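Local atomic coordinates of transcriptional regulator, LacI family protein (Rhodococcus jostii, PDB entry 3K9C), a protein that probably acts as a DNA-binding transcription factor of the LacI family, recognising regulatory DNA sequences. Residues T178-P183 with V205-D210; G199-L204 with I215-Y220. One frame throughout, in Å; residues are numbered along the deposited sequence.

Contact 1: T178-P183 with V205-D210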
# COMPACT_ATOMS: atom_id res chain seq x y z
N THR B 178 -19.79 -15.39 1.39
CA THR B 178 -20.59 -16.03 2.44
C THR B 178 -21.97 -15.36 2.51
O THR B 178 -22.99 -16.04 2.51
CB THR B 178 -19.92 -15.87 3.82
OG1 THR B 178 -18.60 -16.41 3.78
CG2 THR B 178 -20.74 -16.58 4.88
N LEU B 179 -21.98 -14.03 2.56
CA LEU B 179 -23.22 -13.27 2.64
C LEU B 179 -24.15 -13.50 1.46
O LEU B 179 -25.36 -13.54 1.63
CB LEU B 179 -22.91 -11.77 2.78
CG LEU B 179 -22.17 -11.40 4.07
CD1 LEU B 179 -21.73 -9.92 4.05
CD2 LEU B 179 -23.07 -11.70 5.26
N LEU B 180 -23.58 -13.66 0.27
CA LEU B 180 -24.40 -13.89 -0.92
C LEU B 180 -25.06 -15.27 -0.93
O LEU B 180 -26.11 -15.46 -1.53
CB LEU B 180 -23.56 -13.70 -2.18
CG LEU B 180 -23.24 -12.24 -2.52
CD1 LEU B 180 -22.27 -12.16 -3.69
CD2 LEU B 180 -24.54 -11.50 -2.84
N GLU B 181 -24.44 -16.22 -0.24
CA GLU B 181 -24.95 -17.58 -0.16
C GLU B 181 -26.14 -17.69 0.80
O GLU B 181 -26.88 -18.67 0.77
CB GLU B 181 -23.84 -18.52 0.32
CG GLU B 181 -22.59 -18.49 -0.52
CD GLU B 181 -22.67 -19.41 -1.71
OE1 GLU B 181 -22.79 -20.64 -1.49
OE2 GLU B 181 -22.62 -18.92 -2.86
N MSE B 182 -26.32 -16.68 1.64
CA MSE B 182 -27.40 -16.68 2.63
C MSE B 182 -28.82 -16.77 2.09
O MSE B 182 -29.11 -16.38 0.96
CB MSE B 182 -27.31 -15.44 3.50
CG MSE B 182 -26.10 -15.40 4.39
SE MSE B 182 -26.36 -14.04 5.69
CE MSE B 182 -26.79 -15.18 7.20
N PRO B 183 -29.75 -17.28 2.93
CA PRO B 183 -31.16 -17.43 2.56
C PRO B 183 -31.69 -16.06 2.15
O PRO B 183 -32.41 -15.93 1.17
CB PRO B 183 -31.80 -17.93 3.86
CG PRO B 183 -30.69 -18.71 4.49
CD PRO B 183 -29.50 -17.81 4.28
N VAL B 205 -18.81 -6.93 -8.26
CA VAL B 205 -18.79 -6.57 -9.67
C VAL B 205 -18.51 -7.79 -10.54
O VAL B 205 -19.05 -7.91 -11.63
CB VAL B 205 -17.74 -5.46 -9.95
CG1 VAL B 205 -16.35 -5.97 -9.73
CG2 VAL B 205 -17.91 -4.94 -11.37
N ARG B 206 -17.67 -8.70 -10.05
CA ARG B 206 -17.34 -9.91 -10.79
C ARG B 206 -18.48 -10.91 -10.74
O ARG B 206 -18.52 -11.88 -11.51
CB ARG B 206 -16.07 -10.56 -10.23
CG ARG B 206 -14.80 -9.81 -10.53
CD ARG B 206 -13.61 -10.44 -9.82
NE ARG B 206 -12.34 -9.84 -10.23
CZ ARG B 206 -12.00 -8.57 -10.03
NH1 ARG B 206 -12.84 -7.74 -9.42
NH2 ARG B 206 -10.82 -8.13 -10.44
N SER B 207 -19.42 -10.67 -9.83
CA SER B 207 -20.57 -11.54 -9.68
C SER B 207 -21.75 -11.01 -10.47
O SER B 207 -22.83 -11.60 -10.46
CB SER B 207 -20.94 -11.65 -8.20
OG SER B 207 -19.85 -12.20 -7.47
N GLY B 208 -21.54 -9.89 -11.15
CA GLY B 208 -22.59 -9.29 -11.96
C GLY B 208 -23.54 -8.39 -11.19
O GLY B 208 -24.55 -7.95 -11.73
N ARG B 209 -23.23 -8.11 -9.93
CA ARG B 209 -24.11 -7.26 -9.14
C ARG B 209 -23.60 -5.82 -9.14
O ARG B 209 -22.40 -5.58 -9.04
CB ARG B 209 -24.22 -7.79 -7.72
CG ARG B 209 -24.83 -9.19 -7.65
CD ARG B 209 -25.02 -9.64 -6.22
NE ARG B 209 -25.65 -10.95 -6.12
CZ ARG B 209 -25.10 -12.08 -6.56
NH1 ARG B 209 -23.90 -12.07 -7.12
NH2 ARG B 209 -25.74 -13.23 -6.42
N ASP B 210 -24.53 -4.87 -9.27
CA ASP B 210 -24.17 -3.46 -9.30
C ASP B 210 -24.15 -2.81 -7.93
O ASP B 210 -24.96 -3.13 -7.05
CB ASP B 210 -25.14 -2.65 -10.18
CG ASP B 210 -25.05 -3.01 -11.64
OD1 ASP B 210 -23.92 -3.10 -12.17
OD2 ASP B 210 -26.12 -3.18 -12.27
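Leu180, in the last turn of helix 169-181, meets Arg209 just past the end of helix 194-206, where a Schellman motif closes the helix. Both helices belong to the alpha/beta domain of periplasmic binding protein type. The cross-contact is wholly van der Waals. The two side chains run alongside each other in opposite directions, and both leucine methyls lie on the same side of the guanidinium plane. CD2 of Leu180 sits 3.5 Å from Arg209 NE, over one face but displaced toward the rim, while Leu180 CD1 reaches Arg209 NH1 at 3.8 Å. The arginine chain is extended from CG to NE (chi2 -176°, chi3 178°), which carries its flat end as far as the tip of Leu180. With an alanine in place of Arg209 the flat group against the two methyls would be gone, and the end of Leu180 would probably be left uncovered on this flank.

Backbone hydrogen bonds shape the second partner. Gly208 takes positive phi (84°), and its N bonds back to Val205 O at 3.2 Å, turning the chain so that Arg209 faces Leu180. Ser207 borders the contact: its CB lies in the guanidinium plane at the edge, and its OG, hydrogen-bonded to Leu203 O, stands 4.5 Å from Leu180 CD1.

Contact 2: G199-L204 with I215-Y220; sequences GVLDLL and ISVVGY
No flat group enters the interface in which Val200, Leu201 and Leu204 meet Ile215 and Val217; every touching atom is an aliphatic carbon. The ring of Tyr220 lies well away and makes a cation-pi contact with Arg143, whereas Asp202 is on another side of the helix and packs against His230 of the second subunit. What remains is the apolar seam of a beta-alpha-beta unit, in which helix 194-206 connects strand 188-191 to the parallel strand 216-218. The segment axes approach to 9.6 Å and run nearly antiparallel, at 160°.

Val217 is the hub. With its CG1 anti to the backbone N (chi1 -177°), the other methyl, CG2, is placed among three helix residues. Leu204 CD1 comes to 3.8 Å from Val217 CG2, and Leu201 CD2 to 3.9 Å from the same methyl. Val200 CG1 is a little farther off, 4.1 Å from both methyls of Val217. Leu201 reaches across at a slant, while Val200 and Leu204 each slide past the valine, running counter to it.

Leu204 divides its two branches. Its CD1 also meets Ile215 CG2 at 4.0 Å, and its CD2 touches Ile215 CD1 at 3.8 Å, the two side chains crossing at about a right angle. Met176 of helix 169-181 adds to the packing on Val200 and Leu204.

On the strand, Ser216 points its CB away from the helix, and its OG bonds to Gly276 N, while backbone bonds join Ser216 and Val218 to Val189 of strand 188-191. Helix and strand are thus joined without a directional bond, so across this face their relative placement probably depends largely on the fit of branched methyl groups.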
# COMPACT_ATOMS: atom_id res chain seq x y z
N GLY B 199 -12.28 -5.65 -1.51
CA GLY B 199 -12.54 -7.04 -1.88
C GLY B 199 -14.01 -7.32 -2.07
O GLY B 199 -14.41 -8.16 -2.89
N VAL B 200 -14.84 -6.63 -1.29
CA VAL B 200 -16.28 -6.78 -1.36
C VAL B 200 -16.75 -6.29 -2.72
O VAL B 200 -17.54 -6.95 -3.38
CB VAL B 200 -16.97 -5.96 -0.25
CG1 VAL B 200 -18.48 -5.98 -0.45
CG2 VAL B 200 -16.58 -6.50 1.13
N LEU B 201 -16.26 -5.11 -3.12
CA LEU B 201 -16.62 -4.52 -4.41
C LEU B 201 -16.11 -5.37 -5.56
O LEU B 201 -16.80 -5.52 -6.57
CB LEU B 201 -16.04 -3.11 -4.53
CG LEU B 201 -16.60 -2.04 -3.60
CD1 LEU B 201 -15.74 -0.79 -3.69
CD2 LEU B 201 -18.04 -1.75 -3.96
N ASP B 202 -14.89 -5.91 -5.42
CA ASP B 202 -14.29 -6.75 -6.45
C ASP B 202 -15.14 -7.98 -6.72
O ASP B 202 -15.34 -8.37 -7.87
CB ASP B 202 -12.90 -7.23 -6.06
CG ASP B 202 -11.92 -6.11 -5.84
OD1 ASP B 202 -12.03 -5.06 -6.51
OD2 ASP B 202 -11.00 -6.30 -5.00
N LEU B 203 -15.62 -8.60 -5.65
CA LEU B 203 -16.44 -9.79 -5.77
C LEU B 203 -17.80 -9.45 -6.36
O LEU B 203 -18.27 -10.13 -7.27
CB LEU B 203 -16.65 -10.44 -4.40
CG LEU B 203 -17.57 -11.66 -4.49
CD1 LEU B 203 -16.79 -12.80 -5.12
CD2 LEU B 203 -18.09 -12.08 -3.13
N LEU B 204 -18.44 -8.41 -5.82
CA LEU B 204 -19.76 -8.00 -6.29
C LEU B 204 -19.80 -7.67 -7.77
O LEU B 204 -20.73 -8.07 -8.47
CB LEU B 204 -20.25 -6.80 -5.48
CG LEU B 204 -20.67 -7.07 -4.03
CD1 LEU B 204 -21.12 -5.77 -3.37
CD2 LEU B 204 -21.80 -8.08 -4.02
N ILE B 215 -26.56 -3.58 -4.44
CA ILE B 215 -26.06 -3.59 -3.07
C ILE B 215 -25.19 -2.37 -2.75
O ILE B 215 -24.39 -1.92 -3.58
CB ILE B 215 -25.20 -4.87 -2.82
CG1 ILE B 215 -26.09 -6.11 -2.91
CG2 ILE B 215 -24.50 -4.81 -1.46
CD1 ILE B 215 -25.33 -7.40 -2.80
N SER B 216 -25.36 -1.82 -1.54
CA SER B 216 -24.57 -0.68 -1.09
C SER B 216 -23.42 -1.18 -0.23
O SER B 216 -23.53 -2.19 0.47
CB SER B 216 -25.43 0.29 -0.28
OG SER B 216 -26.29 1.05 -1.12
N VAL B 217 -22.30 -0.47 -0.29
CA VAL B 217 -21.12 -0.86 0.46
C VAL B 217 -20.51 0.36 1.14
O VAL B 217 -20.43 1.43 0.54
CB VAL B 217 -20.04 -1.49 -0.48
CG1 VAL B 217 -18.83 -1.96 0.34
CG2 VAL B 217 -20.64 -2.64 -1.26
N VAL B 218 -20.07 0.18 2.38
CA VAL B 218 -19.43 1.25 3.15
C VAL B 218 -18.09 0.73 3.70
O VAL B 218 -18.02 -0.40 4.23
CB VAL B 218 -20.28 1.69 4.35
CG1 VAL B 218 -19.54 2.76 5.13
CG2 VAL B 218 -21.61 2.23 3.88
N GLY B 219 -17.04 1.53 3.59
CA GLY B 219 -15.75 1.13 4.10
C GLY B 219 -15.45 1.88 5.39
O GLY B 219 -16.36 2.40 6.03
N TYR B 220 -14.18 1.94 5.76
CA TYR B 220 -13.78 2.64 6.97
C TYR B 220 -12.30 3.02 6.84
O TYR B 220 -11.49 2.21 6.39
CB TYR B 220 -14.02 1.75 8.20
CG TYR B 220 -14.28 2.51 9.48
CD1 TYR B 220 -15.55 2.50 10.08
CD2 TYR B 220 -13.27 3.23 10.11
CE1 TYR B 220 -15.79 3.19 11.27
CE2 TYR B 220 -13.50 3.92 11.30
CZ TYR B 220 -14.76 3.90 11.87
OH TYR B 220 -15.00 4.61 13.02

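In the fold
Contact 2 is buried between a helix and strand 216-218 of the parallel sheet, whereas contact 1 lies at the surface, where two helices end. Both draw on helix 194-206, and their centres are about 10 Å apart. Their chemistry follows their depth: contact 2 joins only aliphatic side chains, while contact 1 sets a leucine against a charged, flat group. They also merge physically. Leu180 CD1 packs on Leu204 CD2 at 4.1 Å, and Arg209 N probably donates to Leu204 O at 2.9 Å, the bond spanning more residues of the two in the turn that closes the helix both contacts share. Both segment pairs also touch the second subunit.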